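Local coordinates for acyl-coenzyme A oxidase (Caenorhabditis elegans, PDB 5K3H) that catalyses the first step of peroxisomal beta-oxidation, using FAD and oxygen to desaturate acyl-CoA side chains to (2E)-enoyl-CoA with release of hydrogen peroxide, at the interface of chains A and B. Sequence-based numbering; all coordinates share one arbitrary frame. Chains: chain A/B, Acyl-coenzyme A oxidase.

Contacts 1 and 3 both lie where the C-terminal stretch of chain B runs over chain A, with C-alpha centres about 16 Å apart. Contact 2 shows the reciprocal arrangement, the tail of chain A on chain B, about 52 Å from contact 1 and 36 Å from contact 3. Contacts 1 and 2 involve equivalent residues, the 665-666 pair against Arg143 and Ile146, contact 1 centring on Met666 and contact 2 on Met665 of equivalent C-terminal helices. Helix 68-85 recurs, from chain B in contact 2 and from chain A in contact 3. The two-fold dimer is thus clasped by exchanged C-terminal arms.

Contact 1: the interface of chains A and B. Residues chain A 143-146, 198, 225; chain B 663, 665-666.
B:Met666 docks on the 143-146 segment of chain A in a homodimer interface, where a short C-terminal helix of one subunit clips onto its partner and so extends the hold between the two. B:Met666, which buries more surface than any other residue of the patch, passes its thioether chain over two successive backbone carbonyls: B:Met666 CG lies 3.3 Å from A:Arg143 O, and B:Met666 SD is 3.2 Å from A:Glu144 O. With CG anti to its own carbonyl carbon (chi1 -75°), the chain runs out extended and then bends at its last torsion, which turns the methyl group CE toward the amide of A:Asn198. There A:Asn198 ND2 approaches B:Met666 SD at 3.6 Å, from the opposite direction and as a weak hydrogen bond. A:Ile146 crosses the thioether at about a right angle, its CG1 3.7 Å from B:Met666 SD. The other branch of the A:Asn198 amide works within chain A, accepting a hydrogen bond at OD1 from A:Ile146 N (3.1 Å), with the donor tilted 29° from the carbonyl plane. This second-shell bond fixes the amide and the 145-146 backbone relative to each other. The site thereby seats the end of the tail of chain B on chain A, helping to secure the dimer.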
ATOM      1  N   ARG A 143     -34.761  -2.567 -13.731  1.00 45.35           N
ATOM      2  CA  ARG A 143     -33.604  -2.021 -14.436  1.00 44.45           C
ATOM      3  C   ARG A 143     -34.011  -1.246 -15.683  1.00 42.10           C
ATOM      4  O   ARG A 143     -33.289  -1.221 -16.686  1.00 41.01           O
ATOM      5  CB  ARG A 143     -32.577  -3.112 -14.757  1.00 46.18           C
ATOM      6  CG  ARG A 143     -32.145  -3.878 -13.506  1.00 47.33           C
ATOM      7  CD  ARG A 143     -31.036  -4.871 -13.780  1.00 49.52           C
ATOM      8  NE  ARG A 143     -30.246  -5.116 -12.574  1.00 52.16           N
ATOM      9  CZ  ARG A 143     -29.490  -6.194 -12.373  1.00 53.08           C
ATOM     10  NH1 ARG A 143     -29.418  -7.137 -13.293  1.00 53.57           N
ATOM     11  NH2 ARG A 143     -28.808  -6.334 -11.247  1.00 52.97           N
ATOM     12  N   GLU A 144     -35.181  -0.603 -15.625  1.00 47.40           N
ATOM     13  CA  GLU A 144     -35.549   0.344 -16.672  1.00 48.09           C
ATOM     14  C   GLU A 144     -34.747   1.629 -16.558  1.00 45.82           C
ATOM     15  O   GLU A 144     -34.569   2.337 -17.557  1.00 47.98           O
ATOM     16  CB  GLU A 144     -37.040   0.676 -16.599  1.00 47.76           C
ATOM     17  CG  GLU A 144     -37.956  -0.505 -16.763  1.00 47.66           C
ATOM     18  CD  GLU A 144     -39.413  -0.114 -16.668  1.00 46.34           C
ATOM     19  OE1 GLU A 144     -39.727   1.055 -16.972  1.00 45.81           O
ATOM     20  OE2 GLU A 144     -40.232  -0.961 -16.244  1.00 45.24           O
ATOM     21  N   ILE A 145     -34.243   1.925 -15.359  1.00 43.66           N
ATOM     22  CA  ILE A 145     -33.427   3.099 -15.100  1.00 42.54           C
ATOM     23  C   ILE A 145     -32.197   2.649 -14.323  1.00 41.38           C
ATOM     24  O   ILE A 145     -32.152   1.554 -13.749  1.00 40.87           O
ATOM     25  CB  ILE A 145     -34.204   4.196 -14.339  1.00 42.08           C
ATOM     26  CG1 ILE A 145     -34.772   3.667 -13.016  1.00 42.09           C
ATOM     27  CG2 ILE A 145     -35.304   4.768 -15.216  1.00 43.16           C
ATOM     28  CD1 ILE A 145     -35.482   4.746 -12.180  1.00 41.45           C
ATOM     29  N   ILE A 146     -31.171   3.492 -14.356  1.00 38.80           N
ATOM     30  CA  ILE A 146     -29.929   3.259 -13.625  1.00 37.08           C
ATOM     31  C   ILE A 146     -29.766   4.430 -12.666  1.00 36.46           C
ATOM     32  O   ILE A 146     -29.784   5.596 -13.085  1.00 36.04           O
ATOM     33  CB  ILE A 146     -28.713   3.117 -14.564  1.00 36.61           C
ATOM     34  CG1 ILE A 146     -28.889   1.938 -15.526  1.00 36.01           C
ATOM     35  CG2 ILE A 146     -27.430   2.909 -13.769  1.00 36.78           C
ATOM     36  CD1 ILE A 146     -27.778   1.801 -16.538  1.00 35.83           C
ATOM     37  N   ASN A 198     -29.057   7.678 -15.137  1.00 37.55           N
ATOM     38  CA  ASN A 198     -29.948   8.748 -15.569  1.00 37.13           C
ATOM     39  C   ASN A 198     -30.818   9.285 -14.440  1.00 37.34           C
ATOM     40  O   ASN A 198     -31.446  10.334 -14.615  1.00 36.65           O
ATOM     41  CB  ASN A 198     -30.824   8.303 -16.757  1.00 36.95           C
ATOM     42  CG  ASN A 198     -31.434   6.905 -16.586  1.00 37.53           C
ATOM     43  OD1 ASN A 198     -31.615   6.390 -15.472  1.00 35.86           O
ATOM     44  ND2 ASN A 198     -31.718   6.273 -17.715  1.00 36.72           N
ATOM     45  N   GLU A 225     -34.151  10.055 -20.943  1.00 46.02           N
ATOM     46  CA  GLU A 225     -34.228   8.598 -21.041  1.00 45.08           C
ATOM     47  C   GLU A 225     -34.084   8.104 -22.468  1.00 45.16           C
ATOM     48  O   GLU A 225     -33.795   6.926 -22.678  1.00 45.15           O
ATOM     49  CB  GLU A 225     -35.551   8.083 -20.489  1.00 45.43           C
ATOM     50  CG  GLU A 225     -35.795   8.395 -19.036  1.00 45.46           C
ATOM     51  CD  GLU A 225     -36.768   7.423 -18.401  1.00 46.37           C
ATOM     52  OE1 GLU A 225     -37.008   6.357 -19.008  1.00 44.85           O
ATOM     53  OE2 GLU A 225     -37.310   7.722 -17.312  1.00 51.10           O
TER
ATOM     54  N   LYS B 663     -28.291   1.127 -22.397  1.00 41.12           N
ATOM     55  CA  LYS B 663     -29.537   1.749 -22.843  1.00 45.30           C
ATOM     56  C   LYS B 663     -30.396   0.763 -23.624  1.00 44.05           C
ATOM     57  O   LYS B 663     -31.598   0.661 -23.326  1.00 42.22           O
ATOM     58  CB  LYS B 663     -29.259   3.060 -23.581  1.00 49.69           C
ATOM     59  CG  LYS B 663     -30.525   3.881 -23.841  1.00 52.45           C
ATOM     60  CD  LYS B 663     -30.178   5.214 -24.500  1.00 55.49           C
ATOM     61  CE  LYS B 663     -29.825   5.066 -25.978  1.00 58.37           C
ATOM     62  NZ  LYS B 663     -29.570   6.404 -26.605  1.00 59.83           N
ATOM     63  N   MET B 665     -30.419  -2.264 -22.964  1.00 44.62           N
ATOM     64  CA  MET B 665     -30.881  -3.069 -21.840  1.00 45.20           C
ATOM     65  C   MET B 665     -32.072  -2.427 -21.139  1.00 44.74           C
ATOM     66  O   MET B 665     -33.034  -3.114 -20.775  1.00 43.55           O
ATOM     67  CB  MET B 665     -29.736  -3.276 -20.852  1.00 43.90           C
ATOM     68  CG  MET B 665     -30.133  -3.978 -19.560  1.00 43.61           C
ATOM     69  SD  MET B 665     -28.887  -3.650 -18.298  1.00 46.74           S
ATOM     70  CE  MET B 665     -29.184  -1.906 -17.988  1.00 43.89           C
ATOM     71  N   MET B 666     -32.020  -1.115 -20.920  1.00 45.49           N
ATOM     72  CA  MET B 666     -33.116  -0.453 -20.223  1.00 48.45           C
ATOM     73  C   MET B 666     -34.371  -0.407 -21.089  1.00 52.07           C
ATOM     74  O   MET B 666     -35.473  -0.726 -20.620  1.00 50.94           O
ATOM     75  CB  MET B 666     -32.698   0.958 -19.801  1.00 45.75           C
ATOM     76  CG  MET B 666     -31.746   1.013 -18.614  1.00 45.34           C
ATOM     77  SD  MET B 666     -31.443   2.724 -18.071  1.00 43.00           S
ATOM     78  CE  MET B 666     -30.372   3.310 -19.402  1.00 41.32           C
TER

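Contact 2: the interface of chains A and B. Residues chain A 662, 665-666; chain B 80, 83, 113, 143, 146.
A:Met665 and B:Ile146 bury the most surface here, fastening helix 656-668 of chain A to chain B of the homodimer through packing of aliphatic and sulfur groups. A:Met665 leaves its helix with CG opposite the backbone N (chi1 176°), which carries the side chain obliquely across helix 68-85 of chain B. Its root touches first: A:Met665 CB lies 3.7 Å from the methyl B:Thr80 CG2, and the two side chains meet at a slant. One turn further on, the sulfur A:Met665 SD rests 3.7 Å from B:Thr83 CG2, here with the side chains at about a right angle. The chain then bends at chi3 (71°), swinging the terminal methyl A:Met665 CE away from the threonines to 3.8 Å from B:Met113 SD. The methionine is therefore touched along its whole length, by a helix at its root and sulfur and by a loop residue at its end.

On the neighbouring side of the tail helix, B:Ile146 presents the end of its longer branch to A:Leu662. The side chains cross roughly perpendicularly, and the methyls B:Ile146 CD1 and A:Leu662 CD1 come to 3.3 Å. Within chain B the two threonines are tied together: the hydroxyl B:Thr83 OG1 donates to the backbone oxygen B:Thr80 O at 2.7 Å, while its methyl CG2 faces the methionine sulfur.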
ATOM      1  N   LEU A 662      13.397   6.117 -30.708  1.00 35.98           N
ATOM      2  CA  LEU A 662      14.548   5.277 -30.355  1.00 36.51           C
ATOM      3  C   LEU A 662      15.580   5.037 -31.461  1.00 36.32           C
ATOM      4  O   LEU A 662      16.768   5.292 -31.271  1.00 36.22           O
ATOM      5  CB  LEU A 662      14.073   3.939 -29.776  1.00 36.90           C
ATOM      6  CG  LEU A 662      13.892   3.876 -28.256  1.00 37.84           C
ATOM      7  CD1 LEU A 662      14.810   4.857 -27.544  1.00 37.17           C
ATOM      8  CD2 LEU A 662      12.441   4.121 -27.871  1.00 36.91           C
ATOM      9  N   MET A 665      17.163   8.432 -32.855  1.00 39.52           N
ATOM     10  CA  MET A 665      18.086   8.993 -31.869  1.00 39.32           C
ATOM     11  C   MET A 665      19.422   8.249 -31.876  1.00 38.41           C
ATOM     12  O   MET A 665      20.488   8.867 -31.770  1.00 38.29           O
ATOM     13  CB  MET A 665      17.448   8.960 -30.474  1.00 40.22           C
ATOM     14  CG  MET A 665      18.364   9.432 -29.325  1.00 40.18           C
ATOM     15  SD  MET A 665      17.829   8.858 -27.675  1.00 41.37           S
ATOM     16  CE  MET A 665      18.218   7.108 -27.808  1.00 41.09           C
ATOM     17  N   MET A 666      19.383   6.918 -31.967  1.00 36.62           N
ATOM     18  CA  MET A 666      20.616   6.128 -31.963  1.00 38.02           C
ATOM     19  C   MET A 666      21.415   6.296 -33.247  1.00 38.93           C
ATOM     20  O   MET A 666      22.644   6.418 -33.202  1.00 37.48           O
ATOM     21  CB  MET A 666      20.310   4.648 -31.747  1.00 37.95           C
ATOM     22  CG  MET A 666      19.977   4.272 -30.328  1.00 37.91           C
ATOM     23  SD  MET A 666      19.816   2.486 -30.208  1.00 36.67           S
ATOM     24  CE  MET A 666      18.219   2.262 -31.016  1.00 36.48           C
TER
ATOM     25  N   THR B  80      14.291  11.896 -26.631  1.00 31.68           N
ATOM     26  CA  THR B  80      15.085  12.349 -27.772  1.00 32.33           C
ATOM     27  C   THR B  80      15.328  13.856 -27.715  1.00 30.74           C
ATOM     28  O   THR B  80      16.434  14.322 -28.025  1.00 30.13           O
ATOM     29  CB  THR B  80      14.422  11.957 -29.094  1.00 34.01           C
ATOM     30  OG1 THR B  80      13.125  12.540 -29.168  1.00 36.37           O
ATOM     31  CG2 THR B  80      14.316  10.448 -29.255  1.00 34.33           C
ATOM     32  N   THR B  83      18.276  14.451 -25.236  1.00 30.54           N
ATOM     33  CA  THR B  83      19.622  14.189 -25.745  1.00 34.26           C
ATOM     34  C   THR B  83      20.093  15.314 -26.659  1.00 36.25           C
ATOM     35  O   THR B  83      21.297  15.560 -26.781  1.00 37.73           O
ATOM     36  CB  THR B  83      19.653  12.877 -26.529  1.00 36.62           C
ATOM     37  OG1 THR B  83      18.769  12.998 -27.640  1.00 39.50           O
ATOM     38  CG2 THR B  83      19.153  11.725 -25.705  1.00 36.60           C
ATOM     39  N   MET B 113      15.239   4.344 -21.270  1.00 25.36           N
ATOM     40  CA  MET B 113      16.658   4.251 -20.963  1.00 25.07           C
ATOM     41  C   MET B 113      16.909   4.343 -19.469  1.00 24.27           C
ATOM     42  O   MET B 113      18.017   4.690 -19.046  1.00 22.87           O
ATOM     43  CB  MET B 113      17.432   5.326 -21.727  1.00 26.18           C
ATOM     44  CG  MET B 113      17.446   5.047 -23.203  1.00 28.28           C
ATOM     45  SD  MET B 113      18.400   6.230 -24.159  1.00 31.64           S
ATOM     46  CE  MET B 113      20.048   6.052 -23.475  1.00 29.53           C
ATOM     47  N   ARG B 143      24.964   7.188 -26.351  1.00 36.39           N
ATOM     48  CA  ARG B 143      23.596   6.748 -26.602  1.00 35.33           C
ATOM     49  C   ARG B 143      23.446   6.208 -28.020  1.00 33.24           C
ATOM     50  O   ARG B 143      22.378   6.346 -28.632  1.00 31.86           O
ATOM     51  CB  ARG B 143      22.578   7.860 -26.313  1.00 37.31           C
ATOM     52  CG  ARG B 143      22.679   8.421 -24.883  1.00 39.53           C
ATOM     53  CD  ARG B 143      21.599   9.469 -24.535  1.00 41.19           C
ATOM     54  NE  ARG B 143      21.323   9.495 -23.085  1.00 46.61           N
ATOM     55  CZ  ARG B 143      20.798  10.528 -22.415  1.00 48.45           C
ATOM     56  NH1 ARG B 143      20.495  11.643 -23.046  1.00 49.21           N
ATOM     57  NH2 ARG B 143      20.580  10.458 -21.108  1.00 46.06           N
ATOM     58  N   ILE B 146      21.291   1.065 -26.694  1.00 30.12           N
ATOM     59  CA  ILE B 146      20.472   1.071 -25.494  1.00 30.00           C
ATOM     60  C   ILE B 146      20.700  -0.259 -24.795  1.00 29.56           C
ATOM     61  O   ILE B 146      20.480  -1.329 -25.382  1.00 28.32           O
ATOM     62  CB  ILE B 146      18.989   1.300 -25.816  1.00 29.64           C
ATOM     63  CG1 ILE B 146      18.810   2.639 -26.528  1.00 29.48           C
ATOM     64  CG2 ILE B 146      18.145   1.250 -24.557  1.00 29.77           C
ATOM     65  CD1 ILE B 146      17.398   2.905 -26.966  1.00 29.72           C
TER

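Contact 3: the interface of chains A and B. Residues chain A 68-69, 72, 195, 238; chain B 649, 655, 657.
B:Leu649 is the main plug of this homodimer contact, its side chain set among A:Arg68, A:Asp238, A:Ile72 and the carboxylate end of A:Glu69. The methyl B:Leu649 CD2 sits over the centre of one face of the A:Arg68 guanidinium, 3.4 Å above the plane. That flat group is delivered by a fully extended chain and is paired with A:Asp238 in a long, bent salt bridge, A:Arg68 NH1 to A:Asp238 OD2 3.3 Å, met on the syn side 31° out of the carboxylate plane. The same carboxylate lines the leucine, A:Asp238 CG being 3.7 Å from B:Leu649 CD2, so a charged pair within chain A forms part of an apolar seat. A:Ile72 and B:Leu649 meet tip to tip, A:Ile72 CD1 3.8 Å from B:Leu649 CD2, while the other isoleucine branch, CG2, packs against B:Ser657 OG at 3.6 Å.

The aliphatic part of A:Lys195 lies across B:Leu655 at about a right angle, with A:Lys195 CB 3.5 Å from B:Leu655 CD1. A bend at chi2 (-64°) carries the rest of the lysine past the other methyl, CD2. Water 1 joins the backbones beside this pair, 2.7 Å from A:Lys195 O and 2.9 Å from B:Leu655 N. In the fold, the 3-10 turn 648-650, the loop at B:Leu655 and the start of helix 656-660 of chain B lie against helix 68-85, strand 234-238 and the loop at A:Lys195 of chain A.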
ATOM      1  N   ARG A  68      -8.964   1.439 -19.605  1.00 25.65           N
ATOM      2  CA  ARG A  68     -10.153   1.726 -18.813  1.00 25.84           C
ATOM      3  C   ARG A  68     -11.417   1.610 -19.660  1.00 26.92           C
ATOM      4  O   ARG A  68     -12.407   0.996 -19.244  1.00 26.36           O
ATOM      5  CB  ARG A  68     -10.054   3.120 -18.187  1.00 24.50           C
ATOM      6  CG  ARG A  68     -11.163   3.326 -17.178  1.00 24.28           C
ATOM      7  CD  ARG A  68     -11.214   4.690 -16.545  1.00 23.50           C
ATOM      8  NE  ARG A  68     -12.249   4.660 -15.524  1.00 23.35           N
ATOM      9  CZ  ARG A  68     -12.700   5.715 -14.858  1.00 23.60           C
ATOM     10  NH1 ARG A  68     -12.212   6.930 -15.102  1.00 23.49           N
ATOM     11  NH2 ARG A  68     -13.655   5.550 -13.950  1.00 23.83           N
ATOM     12  N   GLU A  69     -11.393   2.203 -20.860  1.00 27.66           N
ATOM     13  CA  GLU A  69     -12.544   2.167 -21.762  1.00 28.65           C
ATOM     14  C   GLU A  69     -12.940   0.732 -22.105  1.00 28.75           C
ATOM     15  O   GLU A  69     -14.132   0.403 -22.152  1.00 29.09           O
ATOM     16  CB  GLU A  69     -12.238   2.966 -23.039  1.00 29.20           C
ATOM     17  CG  GLU A  69     -12.110   4.489 -22.827  1.00 30.76           C
ATOM     18  CD  GLU A  69     -10.731   4.932 -22.285  1.00 32.45           C
ATOM     19  OE1 GLU A  69      -9.805   4.092 -22.229  1.00 31.21           O
ATOM     20  OE2 GLU A  69     -10.591   6.109 -21.859  1.00 36.22           O
ATOM     21  N   ILE A  72     -14.784  -0.952 -19.088  1.00 27.65           N
ATOM     22  CA  ILE A  72     -16.157  -0.490 -18.927  1.00 28.60           C
ATOM     23  C   ILE A  72     -17.060  -1.109 -19.989  1.00 29.13           C
ATOM     24  O   ILE A  72     -18.191  -1.525 -19.699  1.00 28.39           O
ATOM     25  CB  ILE A  72     -16.200   1.047 -18.989  1.00 28.20           C
ATOM     26  CG1 ILE A  72     -15.404   1.645 -17.828  1.00 28.95           C
ATOM     27  CG2 ILE A  72     -17.649   1.544 -19.002  1.00 27.84           C
ATOM     28  CD1 ILE A  72     -15.322   3.143 -17.854  1.00 28.30           C
ATOM     29  N   LYS A 195     -21.453   8.817 -15.756  1.00 30.31           N
ATOM     30  CA  LYS A 195     -21.799   8.476 -17.131  1.00 31.63           C
ATOM     31  C   LYS A 195     -22.970   7.504 -17.225  1.00 33.04           C
ATOM     32  O   LYS A 195     -23.748   7.559 -18.185  1.00 31.23           O
ATOM     33  CB  LYS A 195     -20.587   7.889 -17.856  1.00 32.43           C
ATOM     34  CG  LYS A 195     -19.477   8.905 -18.107  1.00 34.10           C
ATOM     35  CD  LYS A 195     -19.971  10.006 -19.038  1.00 34.48           C
ATOM     36  CE  LYS A 195     -19.004  11.151 -19.053  1.00 36.14           C
ATOM     37  NZ  LYS A 195     -19.359  12.193 -20.033  1.00 35.72           N
ATOM     38  N   ASP A 238     -17.626  12.419 -15.347  1.00 26.56           N
ATOM     39  CA  ASP A 238     -16.718  11.551 -14.606  1.00 26.79           C
ATOM     40  C   ASP A 238     -15.612  12.362 -13.930  1.00 26.69           C
ATOM     41  O   ASP A 238     -15.104  13.341 -14.495  1.00 27.18           O
ATOM     42  CB  ASP A 238     -16.113  10.521 -15.558  1.00 26.47           C
ATOM     43  CG  ASP A 238     -15.190   9.543 -14.859  1.00 26.91           C
ATOM     44  OD1 ASP A 238     -15.687   8.639 -14.134  1.00 27.08           O
ATOM     45  OD2 ASP A 238     -13.950   9.693 -15.036  1.00 25.18           O
TER
ATOM     46  N   LEU B 649     -12.942  10.085 -20.031  1.00 29.99           N
ATOM     47  CA  LEU B 649     -14.347   9.701 -20.092  1.00 28.76           C
ATOM     48  C   LEU B 649     -15.288  10.862 -20.393  1.00 28.99           C
ATOM     49  O   LEU B 649     -16.469  10.613 -20.673  1.00 29.98           O
ATOM     50  CB  LEU B 649     -14.785   9.009 -18.796  1.00 28.67           C
ATOM     51  CG  LEU B 649     -14.726   7.476 -18.802  1.00 29.35           C
ATOM     52  CD1 LEU B 649     -13.545   6.933 -19.530  1.00 30.06           C
ATOM     53  CD2 LEU B 649     -14.819   6.892 -17.416  1.00 29.50           C
ATOM     54  N   LEU B 655     -21.350   7.429 -23.089  1.00 37.96           N
ATOM     55  CA  LEU B 655     -20.283   6.468 -23.304  1.00 38.16           C
ATOM     56  C   LEU B 655     -20.757   5.424 -24.307  1.00 38.57           C
ATOM     57  O   LEU B 655     -21.952   5.103 -24.355  1.00 41.59           O
ATOM     58  CB  LEU B 655     -19.881   5.772 -21.999  1.00 38.41           C
ATOM     59  CG  LEU B 655     -19.243   6.512 -20.816  1.00 38.85           C
ATOM     60  CD1 LEU B 655     -18.844   5.516 -19.735  1.00 40.34           C
ATOM     61  CD2 LEU B 655     -18.031   7.324 -21.253  1.00 39.61           C
ATOM     62  N   SER B 657     -20.453   2.376 -23.968  1.00 39.88           N
ATOM     63  CA  SER B 657     -21.066   1.324 -23.166  1.00 39.02           C
ATOM     64  C   SER B 657     -22.544   1.583 -22.977  1.00 38.86           C
ATOM     65  O   SER B 657     -23.308   0.641 -22.747  1.00 38.12           O
ATOM     66  CB  SER B 657     -20.389   1.203 -21.796  1.00 38.35           C
ATOM     67  OG  SER B 657     -20.581   2.357 -20.998  1.00 37.50           O
TER
HETATM   68  O   HOH W   1     -22.699   8.073 -20.591  1.00 33.36           O